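PDB 4OKC: LysM domain protein from Mycobacterium smegmatis, which probably binds mannose as a lectin built from antiparallel beta-sheet units. Local coordinates for residues V53-V58 / V65-E70. Numbering follows the deposited sequence.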
# COMPACT_ATOMS: atom_id res chain seq x y z
N VAL A 53 2.11 6.66 7.16
CA VAL A 53 1.63 5.44 7.78
C VAL A 53 0.14 5.58 7.60
O VAL A 53 -0.36 6.70 7.70
CB VAL A 53 2.05 5.34 9.27
CG1 VAL A 53 1.31 4.24 9.96
CG2 VAL A 53 3.50 5.12 9.37
N VAL A 54 -0.52 4.48 7.25
CA VAL A 54 -1.94 4.44 6.93
C VAL A 54 -2.73 3.73 8.03
O VAL A 54 -3.90 4.04 8.28
CB VAL A 54 -2.29 3.74 5.56
CG1 VAL A 54 -1.78 2.29 5.46
CG2 VAL A 54 -3.82 3.72 5.34
N ARG A 55 -2.08 2.77 8.68
CA ARG A 55 -2.73 1.97 9.70
C ARG A 55 -1.75 1.32 10.70
O ARG A 55 -0.62 0.97 10.38
CB ARG A 55 -3.65 0.93 9.07
CG ARG A 55 -2.91 -0.24 8.35
CD ARG A 55 -3.90 -1.36 7.96
NE ARG A 55 -3.23 -2.55 7.40
CZ ARG A 55 -2.57 -2.55 6.24
NH1 ARG A 55 -2.43 -1.42 5.56
NH2 ARG A 55 -1.99 -3.66 5.78
N ALA A 56 -2.24 1.19 11.91
CA ALA A 56 -1.57 0.52 12.97
C ALA A 56 -2.57 -0.56 13.33
O ALA A 56 -3.65 -0.28 13.87
CB ALA A 56 -1.34 1.48 14.13
N GLU A 57 -2.23 -1.80 13.00
CA GLU A 57 -3.18 -2.86 13.08
C GLU A 57 -2.74 -4.05 13.90
O GLU A 57 -1.60 -4.56 13.74
CB GLU A 57 -3.57 -3.30 11.68
CG GLU A 57 -4.15 -4.72 11.60
CD GLU A 57 -5.06 -4.92 10.39
OE1 GLU A 57 -4.83 -4.23 9.35
OE2 GLU A 57 -6.01 -5.76 10.50
N VAL A 58 -3.65 -4.48 14.79
CA VAL A 58 -3.41 -5.68 15.55
C VAL A 58 -3.83 -6.73 14.57
O VAL A 58 -5.02 -6.85 14.27
CB VAL A 58 -4.27 -5.79 16.86
CG1 VAL A 58 -3.80 -7.00 17.71
CG2 VAL A 58 -4.23 -4.51 17.67
N VAL A 65 1.10 -3.98 13.87
CA VAL A 65 1.99 -3.49 12.79
C VAL A 65 1.49 -2.17 12.24
O VAL A 65 0.28 -1.93 12.22
CB VAL A 65 2.02 -4.48 11.60
CG1 VAL A 65 2.86 -3.94 10.44
CG2 VAL A 65 2.57 -5.81 12.05
N LEU A 66 2.44 -1.34 11.82
CA LEU A 66 2.17 -0.11 11.10
C LEU A 66 2.55 -0.27 9.64
O LEU A 66 3.65 -0.73 9.29
CB LEU A 66 2.96 1.09 11.67
CG LEU A 66 2.42 1.84 12.86
CD1 LEU A 66 2.60 0.98 14.12
CD2 LEU A 66 3.18 3.15 12.98
N TYR A 67 1.65 0.12 8.76
CA TYR A 67 1.95 0.03 7.35
C TYR A 67 2.00 1.41 6.75
O TYR A 67 1.12 2.26 7.03
CB TYR A 67 0.88 -0.79 6.65
CG TYR A 67 0.94 -2.27 7.00
CD1 TYR A 67 1.87 -3.10 6.39
CD2 TYR A 67 0.05 -2.83 7.93
CE1 TYR A 67 1.92 -4.47 6.70
CE2 TYR A 67 0.09 -4.19 8.24
CZ TYR A 67 1.03 -5.01 7.62
OH TYR A 67 1.08 -6.36 7.92
N THR A 68 3.01 1.63 5.92
CA THR A 68 3.06 2.82 5.08
C THR A 68 2.22 2.62 3.81
O THR A 68 2.04 1.48 3.38
CB THR A 68 4.50 3.27 4.75
OG1 THR A 68 5.16 2.26 3.96
CG2 THR A 68 5.24 3.52 6.00
N ALA A 69 1.66 3.70 3.26
CA ALA A 69 0.89 3.69 2.02
C ALA A 69 1.68 3.05 0.86
O ALA A 69 2.92 3.11 0.82
CB ALA A 69 0.51 5.11 1.62
N GLU A 70 0.95 2.47 -0.08
CA GLU A 70 1.52 1.92 -1.28
C GLU A 70 2.30 2.99 -2.02
O GLU A 70 1.78 4.07 -2.27
CB GLU A 70 0.38 1.40 -2.15
CG GLU A 70 -0.27 0.13 -1.65
CD GLU A 70 -1.14 -0.53 -2.71
OE1 GLU A 70 -1.97 -1.39 -2.34
OE2 GLU A 70 -0.99 -0.21 -3.92
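Glu57 and Val65 grip each other through both peptide groups: Glu57 N donates to Val65 O at 2.6 Å, and Val65 N returns a bond to Glu57 O at 2.8 Å. Tyr67 N bonds to Arg55 O (2.9 Å), while Tyr67 O accepts from Val54 N rather than from Arg55 (2.8 Å). The switch marks a beta bulge at Val54, whose psi of -31° departs from the extended form, and it brings Val53 opposite Thr68.

The Arg55 guanidinium lies almost flat over one face of the Tyr67 ring, the planes 18° apart. The overlap is displaced toward the ring's rim, with Arg55 NH2 3.1 Å from Tyr67 CD2; Val65 CG1 lies over the opposite face, also toward the rim. Arg55 CG sits between the backbone N and the carbonyl carbon (chi1 71°), and the chain then runs extended to NE, carrying the guanidinium there. Arg55 NE also forms a salt bridge with Glu57 OE1, its hydrogen bond weak, while NH1 pairs with Glu70 of the second subunit.

On the other side of the sheet, Leu66 CD2 meets Val53 CG1 at 3.7 Å and Leu66 CD1 meets Ala56 CB at 4.0 Å. The pairing forms a bulged antiparallel beta hairpin, whose strand 64-75 continues the sheet into the second subunit. Val65 and Tyr67 are the V and Y of the QxDxNxVxY signature of monocot-type, beta-prism II lectins, which probably forms a mannose site, as in relatives.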